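Local coordinates for protein cysteine synthase (Helicobacter pylori, PDB 6AHI) that uses pyridoxal 5'-phosphate to make L-cysteine from O-acetyl-L-serine and hydrogen sulfide, and also has cystathionine beta-synthase activity, at residues Gly12-Phe17 against Lys35-Asn40; Thr77-Ala82 against Gln105-Ala110; Glu220-Gly225 against Val264-Gly269. All blocks are in the same frame, centred on the assembly; numbering follows the deposited sequence.

Contact 1 of 3, residues Gly12-Phe17 against Lys35-Asn40; sequences GRTPVF and KLEHLN
Val16 and Lys35 face each other as an antiparallel, non-hydrogen-bonded pair with CA atoms 4.5 Å apart, and Leu36 N donates to Pro15 O (3.1 Å) just beyond them. Before strand 16-19, Thr14 carries the polar contacts. Its OG1 sits between the backbone N and the carbonyl carbon (chi1 52°) and gives its proton to Glu37 OE2 at 2.6 Å, reaching that oxygen on its anti side, 32° out of the carboxylate plane. Lys35 comes across Thr14 at about a right angle: its chain bends at chi2, CD passes over Val16 CG2, and NZ reaches Thr14 O at 2.8 Å, with a weak second bond to Thr14 OG1. The ammonium also forms salt bridges to Glu163 and Glu167. At the far end Asn40 OD1 takes the N-H of Gly12 almost head-on (2.8 Å), while its ND2 is shared between Glu37 O and Glu37 OE1, the latter met from above the carboxylate plane. Glu37 OE1 also pairs with Arg48. Next along the chain from Thr14, Pro15 CG rests on Leu39 CD1 at 3.8 Å. Strand 16-19 of this beta hairpin is outermost within the chain; strand 287-292 flanks strand 31-36, helix 160-168 covers the Val16 and Lys35 face, and Val16 and Phe17 pair in parallel with a strand of the second subunit, extending the sheet.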
loop_
_atom_site.group_PDB
_atom_site.type_symbol
_atom_site.label_atom_id
_atom_site.label_comp_id
_atom_site.label_asym_id
_atom_site.label_seq_id
_atom_site.Cartn_x
_atom_site.Cartn_y
_atom_site.Cartn_z
ATOM N N GLY A 12 -9.527 4.068 -6.984
ATOM C CA GLY A 12 -10.816 3.392 -7.060
ATOM C C GLY A 12 -10.702 1.982 -7.627
ATOM O O GLY A 12 -9.624 1.412 -7.721
ATOM N N ARG A 13 -11.865 1.428 -7.978
ATOM C CA ARG A 13 -12.033 0.047 -8.455
ATOM C C ARG A 13 -11.338 -0.904 -7.469
ATOM O O ARG A 13 -10.613 -1.802 -7.869
ATOM C CB ARG A 13 -11.539 -0.100 -9.899
ATOM C CG ARG A 13 -12.503 0.494 -10.929
ATOM C CD ARG A 13 -12.068 0.343 -12.388
ATOM N NE ARG A 13 -10.718 0.852 -12.637
ATOM C CZ ARG A 13 -10.374 2.144 -12.677
ATOM N NH1 ARG A 13 -11.303 3.084 -12.749
ATOM N NH2 ARG A 13 -9.098 2.496 -12.636
ATOM N N THR A 14 -11.608 -0.709 -6.174
ATOM C CA THR A 14 -10.978 -1.508 -5.145
ATOM C C THR A 14 -11.737 -2.814 -4.935
ATOM O O THR A 14 -12.964 -2.876 -5.120
ATOM C CB THR A 14 -10.902 -0.718 -3.838
ATOM O OG1 THR A 14 -12.189 -0.204 -3.499
ATOM C CG2 THR A 14 -9.901 0.402 -3.944
ATOM N N PRO A 15 -11.070 -3.860 -4.424
ATOM C CA PRO A 15 -11.765 -5.118 -4.151
ATOM C C PRO A 15 -12.612 -5.048 -2.863
ATOM O O PRO A 15 -12.545 -4.066 -2.099
ATOM C CB PRO A 15 -10.645 -6.142 -3.978
ATOM C CG PRO A 15 -9.379 -5.368 -3.750
ATOM C CD PRO A 15 -9.627 -3.929 -4.165
ATOM N N VAL A 16 -13.443 -6.073 -2.677
ATOM C CA VAL A 16 -14.259 -6.213 -1.517
ATOM C C VAL A 16 -13.909 -7.555 -0.868
ATOM O O VAL A 16 -13.901 -8.574 -1.559
ATOM C CB VAL A 16 -15.745 -6.156 -1.899
ATOM C CG1 VAL A 16 -16.611 -6.451 -0.699
ATOM C CG2 VAL A 16 -16.152 -4.810 -2.514
ATOM N N PHE A 17 -13.562 -7.536 0.420
ATOM C CA PHE A 17 -13.293 -8.716 1.174
ATOM C C PHE A 17 -14.599 -9.243 1.765
ATOM O O PHE A 17 -15.340 -8.485 2.434
ATOM C CB PHE A 17 -12.293 -8.416 2.288
ATOM C CG PHE A 17 -11.553 -9.652 2.766
ATOM C CD1 PHE A 17 -12.159 -10.527 3.646
ATOM C CD2 PHE A 17 -10.329 -10.005 2.233
ATOM C CE1 PHE A 17 -11.535 -11.707 4.027
ATOM C CE2 PHE A 17 -9.677 -11.158 2.644
ATOM C CZ PHE A 17 -10.290 -12.019 3.527
ATOM N N LYS A 35 -15.253 -3.010 1.826
ATOM C CA LYS A 35 -14.642 -2.331 0.727
ATOM C C LYS A 35 -13.239 -1.883 1.142
ATOM O O LYS A 35 -13.091 -1.170 2.121
ATOM C CB LYS A 35 -15.581 -1.203 0.316
ATOM C CG LYS A 35 -15.135 -0.449 -0.907
ATOM C CD LYS A 35 -15.269 -1.222 -2.157
ATOM C CE LYS A 35 -15.357 -0.291 -3.344
ATOM N NZ LYS A 35 -14.981 -0.987 -4.581
ATOM N N LEU A 36 -12.219 -2.347 0.403
ATOM C CA LEU A 36 -10.823 -2.192 0.771
ATOM C C LEU A 36 -10.224 -0.907 0.160
ATOM O O LEU A 36 -9.368 -0.973 -0.742
ATOM C CB LEU A 36 -10.041 -3.425 0.305
ATOM C CG LEU A 36 -10.539 -4.760 0.851
ATOM C CD1 LEU A 36 -9.562 -5.864 0.482
ATOM C CD2 LEU A 36 -10.741 -4.665 2.359
ATOM N N GLU A 37 -10.576 0.221 0.761
ATOM C CA GLU A 37 -10.192 1.537 0.291
ATOM C C GLU A 37 -8.746 1.856 0.642
ATOM O O GLU A 37 -8.184 2.770 0.094
ATOM C CB GLU A 37 -11.144 2.560 0.878
ATOM C CG GLU A 37 -12.497 2.467 0.213
ATOM C CD GLU A 37 -12.430 2.778 -1.276
ATOM O OE1 GLU A 37 -11.942 3.899 -1.626
ATOM O OE2 GLU A 37 -12.805 1.894 -2.110
ATOM N N HIS A 38 -8.152 1.063 1.529
ATOM C CA HIS A 38 -6.747 1.210 1.880
ATOM C C HIS A 38 -5.839 0.847 0.696
ATOM O O HIS A 38 -4.646 1.219 0.731
ATOM C CB HIS A 38 -6.420 0.408 3.141
ATOM C CG HIS A 38 -6.384 -1.079 2.967
ATOM N ND1 HIS A 38 -7.498 -1.815 2.610
ATOM C CD2 HIS A 38 -5.376 -1.958 3.131
ATOM C CE1 HIS A 38 -7.162 -3.093 2.560
ATOM N NE2 HIS A 38 -5.868 -3.207 2.893
ATOM N N LEU A 39 -6.373 0.137 -0.318
ATOM C CA LEU A 39 -5.568 -0.263 -1.440
ATOM C C LEU A 39 -5.555 0.812 -2.537
ATOM O O LEU A 39 -4.929 0.610 -3.546
ATOM C CB LEU A 39 -6.049 -1.611 -1.982
ATOM C CG LEU A 39 -6.038 -2.743 -0.954
ATOM C CD1 LEU A 39 -6.603 -4.034 -1.521
ATOM C CD2 LEU A 39 -4.634 -2.984 -0.431
ATOM N N ASN A 40 -6.189 1.970 -2.314
ATOM C CA ASN A 40 -5.983 3.128 -3.184
ATOM C C ASN A 40 -4.503 3.535 -3.175
ATOM O O ASN A 40 -3.788 3.320 -2.196
ATOM C CB ASN A 40 -6.838 4.313 -2.735
ATOM C CG ASN A 40 -8.281 4.150 -3.160
ATOM O OD1 ASN A 40 -8.567 4.095 -4.349
ATOM N ND2 ASN A 40 -9.195 4.088 -2.202
#

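Contact 2 of 3, residues Thr77-Ala82 against Gln105-Ala110; sequences TGIALA and QQIMRA
Met108 and Ile79 meet in a purely apolar helix-helix packing, between two helices that run side by side next to the four-stranded parallel sheet holding strands 91-97 and 114-118. Strand 91-97 follows helix 76-85 and leads on to helix 102-110, as in the beta-alpha-beta build of an open alpha/beta domain. Helix 76-85 begins at Asn76, which probably binds the cofactor and lies close to Ile79. The segments are nearly parallel, their axes inclined by 13° and 8.8 Å apart at the closest point, with the CA atoms of Ile79 and Met108 5.1 Å from each other. This close approach goes with the bare backbone at Gly78: Met108 lies over it, its CG 3.7 Å from Gly78 C and equally near Ile79 N, and its SD packs directly on Gly78 CA at 3.8 Å, with no side chain between them. Met108 CG is anti to its own carbonyl carbon (chi1 -83°), which lays the chain across the flank of helix 76-85. Beside it, Ile107 CG2 fits against the branched side of Ile79, touching CG1 at 3.9 Å with CG2 and CD1 only slightly farther; the two isoleucines cross obliquely, whereas Ile79 and Met108 meet at about a right angle. Ala82 adds its CB near Met108 O. Phe94 touches both Ala82 and Met108 from strand 91-97, and Ile107 also packs on Asp297 of the second subunit. Between these segments the contact is apolar packing, with no hydrogen bond to set a direction.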
loop_
_atom_site.group_PDB
_atom_site.type_symbol
_atom_site.label_atom_id
_atom_site.label_comp_id
_atom_site.label_asym_id
_atom_site.label_seq_id
_atom_site.Cartn_x
_atom_site.Cartn_y
_atom_site.Cartn_z
ATOM N N THR A 77 -6.521 13.358 3.910
ATOM C CA THR A 77 -7.064 14.247 2.900
ATOM C C THR A 77 -5.907 15.006 2.215
ATOM O O THR A 77 -5.954 15.241 1.024
ATOM C CB THR A 77 -8.141 15.175 3.488
ATOM O OG1 THR A 77 -9.283 14.376 3.821
ATOM C CG2 THR A 77 -8.565 16.244 2.505
ATOM N N GLY A 78 -4.887 15.399 2.987
ATOM C CA GLY A 78 -3.691 16.014 2.445
ATOM C C GLY A 78 -2.958 15.130 1.455
ATOM O O GLY A 78 -2.564 15.584 0.387
ATOM N N ILE A 79 -2.789 13.853 1.796
ATOM C CA ILE A 79 -2.120 12.922 0.900
ATOM C C ILE A 79 -2.894 12.856 -0.417
ATOM O O ILE A 79 -2.303 12.932 -1.506
ATOM C CB ILE A 79 -1.954 11.556 1.577
ATOM C CG1 ILE A 79 -1.003 11.652 2.768
ATOM C CG2 ILE A 79 -1.501 10.503 0.577
ATOM C CD1 ILE A 79 -0.984 10.414 3.625
ATOM N N ALA A 80 -4.223 12.695 -0.311
ATOM C CA ALA A 80 -5.087 12.522 -1.465
ATOM C C ALA A 80 -5.018 13.747 -2.373
ATOM O O ALA A 80 -4.871 13.612 -3.598
ATOM C CB ALA A 80 -6.495 12.273 -1.009
ATOM N N LEU A 81 -5.092 14.941 -1.768
ATOM C CA LEU A 81 -5.088 16.162 -2.568
ATOM C C LEU A 81 -3.728 16.355 -3.239
ATOM O O LEU A 81 -3.689 16.751 -4.410
ATOM C CB LEU A 81 -5.492 17.353 -1.709
ATOM C CG LEU A 81 -6.985 17.412 -1.411
ATOM C CD1 LEU A 81 -7.269 18.455 -0.340
ATOM C CD2 LEU A 81 -7.778 17.709 -2.675
ATOM N N ALA A 82 -2.642 16.070 -2.510
ATOM C CA ALA A 82 -1.302 16.231 -3.045
ATOM C C ALA A 82 -1.102 15.273 -4.232
ATOM O O ALA A 82 -0.563 15.666 -5.259
ATOM C CB ALA A 82 -0.267 15.998 -1.973
ATOM N N GLN A 105 2.530 13.360 7.322
ATOM C CA GLN A 105 3.118 14.656 6.940
ATOM C C GLN A 105 4.327 14.470 6.006
ATOM O O GLN A 105 4.534 15.284 5.108
ATOM C CB GLN A 105 3.528 15.472 8.170
ATOM C CG GLN A 105 2.347 15.890 9.022
ATOM C CD GLN A 105 2.782 16.743 10.188
ATOM O OE1 GLN A 105 3.576 17.677 10.060
ATOM N NE2 GLN A 105 2.240 16.404 11.347
ATOM N N GLN A 106 5.152 13.453 6.272
ATOM C CA GLN A 106 6.308 13.130 5.434
ATOM C C GLN A 106 5.816 12.829 3.996
ATOM O O GLN A 106 6.416 13.261 3.025
ATOM C CB GLN A 106 7.029 11.881 5.959
ATOM C CG GLN A 106 8.406 12.075 6.577
ATOM C CD GLN A 106 9.223 10.815 6.401
ATOM O OE1 GLN A 106 9.722 10.511 5.315
ATOM N NE2 GLN A 106 9.351 10.049 7.472
ATOM N N ILE A 107 4.707 12.095 3.891
ATOM C CA ILE A 107 4.186 11.657 2.613
ATOM C C ILE A 107 3.621 12.873 1.871
ATOM O O ILE A 107 3.900 13.055 0.705
ATOM C CB ILE A 107 3.155 10.527 2.792
ATOM C CG1 ILE A 107 3.820 9.259 3.308
ATOM C CG2 ILE A 107 2.426 10.280 1.498
ATOM C CD1 ILE A 107 2.871 8.224 3.756
ATOM N N MET A 108 2.895 13.741 2.582
ATOM C CA MET A 108 2.398 14.979 1.984
ATOM C C MET A 108 3.539 15.791 1.352
ATOM O O MET A 108 3.412 16.299 0.228
ATOM C CB MET A 108 1.681 15.851 3.025
ATOM C CG MET A 108 0.263 15.453 3.236
ATOM S SD MET A 108 -0.521 16.486 4.529
ATOM C CE MET A 108 -0.520 15.305 5.875
ATOM N N ARG A 109 4.616 15.927 2.097
ATOM C CA ARG A 109 5.767 16.733 1.636
ATOM C C ARG A 109 6.406 15.997 0.457
ATOM O O ARG A 109 6.718 16.646 -0.521
ATOM C CB ARG A 109 6.744 16.920 2.792
ATOM C CG ARG A 109 6.332 18.013 3.765
ATOM C CD ARG A 109 7.475 18.459 4.643
ATOM N NE ARG A 109 7.548 17.678 5.855
ATOM C CZ ARG A 109 7.242 18.133 7.060
ATOM N NH2 ARG A 109 7.308 17.325 8.099
ATOM N N ALA A 110 6.566 14.683 0.597
ATOM C CA ALA A 110 7.142 13.847 -0.492
ATOM C C ALA A 110 6.408 14.114 -1.814
ATOM O O ALA A 110 7.073 14.192 -2.861
ATOM C CB ALA A 110 7.151 12.388 -0.122
#

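Contact 3 of 3, residues Glu220-Gly225 against Val264-Gly269; sequences EIEGIG and VGSSSG
Ser266 and Ser267 begin a helix and turn their side chains on the loop 220-225: Ser266 bonds the N-H of Glu222, while Ser267 packs its CB against the Glu222 carbonyl. Ser266 OG lies between its backbone N and carbonyl carbon (chi1 62°), from where it accepts the Glu222 N-H at 3.1 Å in a nearly straight bond (168°). The same oxygen lies against Ile221 CA at 3.6 Å, and Ile221 CG2 comes alongside it at 3.9 Å. Ser267 presents its methylene instead: CB is 3.4 Å from Glu222 O and 4.0 Å from Ile224 CG2, the isoleucine pointing its CB toward the helix. OG of Ser267 is turned to the cofactor, where it bonds to N1 of the pyridoxal-phosphate-modified lysine at position 46. A water lies 2.8 Å from Glu222 O, well placed to donate to it, and accepts from Ser267 N at 3.1 Å. Gly265 holds the N-cap position immediately ahead of Ser266. Phe250 of helix 246-260 packs on both Ile221 and Ser266, and Asp246 receives the backbone N-H groups of Glu220 and Ile221. Both backbone polar atoms of Glu222 thus have a partner at hand, N in Ser266 OG and O probably in the water. The helix start that meets the loop here carries Ser267, so the loop is a second shell that may help to place its hydroxyl against the pyridine nitrogen, as expected for this enzyme family.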
loop_
_atom_site.group_PDB
_atom_site.type_symbol
_atom_site.label_atom_id
_atom_site.label_comp_id
_atom_site.label_asym_id
_atom_site.label_seq_id
_atom_site.Cartn_x
_atom_site.Cartn_y
_atom_site.Cartn_z
ATOM N N GLU A 220 -7.360 6.596 21.221
ATOM C CA GLU A 220 -6.215 6.202 20.381
ATOM C C GLU A 220 -6.672 5.858 18.954
ATOM O O GLU A 220 -5.883 6.012 18.020
ATOM C CB GLU A 220 -5.432 5.018 20.958
ATOM C CG GLU A 220 -4.053 4.884 20.300
ATOM C CD GLU A 220 -3.083 3.803 20.772
ATOM O OE1 GLU A 220 -3.490 2.612 20.874
ATOM O OE2 GLU A 220 -1.896 4.150 20.995
ATOM N N ILE A 221 -7.909 5.374 18.763
ATOM C CA ILE A 221 -8.371 5.108 17.368
ATOM C C ILE A 221 -8.205 6.406 16.573
ATOM O O ILE A 221 -8.592 7.459 17.053
ATOM C CB ILE A 221 -9.821 4.585 17.308
ATOM C CG1 ILE A 221 -9.929 3.186 17.922
ATOM C CG2 ILE A 221 -10.350 4.588 15.871
ATOM C CD1 ILE A 221 -11.334 2.762 18.306
ATOM N N GLU A 222 -7.651 6.293 15.362
ATOM C CA GLU A 222 -7.320 7.431 14.527
ATOM C C GLU A 222 -8.199 7.497 13.278
ATOM O O GLU A 222 -8.314 6.520 12.524
ATOM C CB GLU A 222 -5.866 7.314 14.076
ATOM C CG GLU A 222 -4.876 7.319 15.224
ATOM C CD GLU A 222 -3.595 8.098 15.003
ATOM O OE1 GLU A 222 -3.552 8.937 14.081
ATOM O OE2 GLU A 222 -2.645 7.855 15.758
ATOM N N GLY A 223 -8.768 8.679 13.027
ATOM C CA GLY A 223 -9.471 8.971 11.795
ATOM C C GLY A 223 -10.966 9.150 11.997
ATOM O O GLY A 223 -11.599 9.817 11.210
ATOM N N ILE A 224 -11.518 8.565 13.066
ATOM C CA ILE A 224 -12.936 8.660 13.345
ATOM C C ILE A 224 -13.105 9.272 14.736
ATOM O O ILE A 224 -12.201 9.247 15.535
ATOM C CB ILE A 224 -13.660 7.293 13.231
ATOM C CG1 ILE A 224 -13.089 6.264 14.207
ATOM C CG2 ILE A 224 -13.638 6.775 11.801
ATOM C CD1 ILE A 224 -13.945 5.039 14.379
ATOM N N GLY A 225 -14.305 9.773 15.000
ATOM C CA GLY A 225 -14.636 10.442 16.240
ATOM C C GLY A 225 -15.023 11.870 15.970
ATOM O O GLY A 225 -14.399 12.535 15.121
ATOM N N VAL A 264 -4.620 -2.945 7.956
ATOM C CA VAL A 264 -5.492 -1.791 7.920
ATOM C C VAL A 264 -5.358 -0.998 9.217
ATOM O O VAL A 264 -4.902 -1.510 10.227
ATOM C CB VAL A 264 -6.946 -2.199 7.675
ATOM C CG1 VAL A 264 -7.138 -2.716 6.254
ATOM C CG2 VAL A 264 -7.430 -3.204 8.706
ATOM N N GLY A 265 -5.758 0.278 9.162
ATOM C CA GLY A 265 -5.663 1.174 10.332
ATOM C C GLY A 265 -6.671 0.817 11.417
ATOM O O GLY A 265 -7.576 0.013 11.223
ATOM N N SER A 266 -6.529 1.462 12.582
ATOM C CA SER A 266 -7.412 1.243 13.723
ATOM C C SER A 266 -8.872 1.618 13.387
ATOM O O SER A 266 -9.797 1.060 13.971
ATOM C CB SER A 266 -6.884 1.979 14.931
ATOM O OG SER A 266 -6.868 3.361 14.663
ATOM N N SER A 267 -9.102 2.549 12.454
ATOM C CA SER A 267 -10.476 2.941 12.115
ATOM C C SER A 267 -11.163 1.825 11.303
ATOM O O SER A 267 -12.387 1.690 11.382
ATOM C CB SER A 267 -10.563 4.244 11.392
ATOM O OG SER A 267 -10.081 4.167 10.067
ATOM N N SER A 268 -10.387 1.004 10.599
ATOM C CA SER A 268 -10.875 -0.215 9.947
ATOM C C SER A 268 -11.254 -1.288 10.977
ATOM O O SER A 268 -12.293 -1.906 10.870
ATOM C CB SER A 268 -9.855 -0.754 8.954
ATOM O OG SER A 268 -9.625 0.159 7.888
ATOM N N GLY A 269 -10.389 -1.534 11.958
ATOM C CA GLY A 269 -10.720 -2.459 13.033
ATOM C C GLY A 269 -11.995 -2.039 13.751
ATOM O O GLY A 269 -12.817 -2.886 14.099
HETATM O O HOH W 1 -7.059 4.396 11.116
#

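Overall arrangement
Along the chain the three contacts come in series, contact 1 closing before contact 2 opens and contact 2 before contact 3. Their centres are 17 to 20 Å apart: contacts 1 and 3 are the nearer pair and touch, His38 packing on Val264, while contact 2 stays about 8 Å from contact 1 and 9 Å from contact 3, nearest atoms. Contact 1 lies in the six-stranded mixed sheet, and the loop of contact 3 follows strand 200-206 of that same sheet and meets the start of helix 266-281; contact 2 flanks the four-stranded parallel sheet. Contacts 1 and 2 reach the second subunit, whereas contact 3 lies at the cofactor and is touched by no other chain.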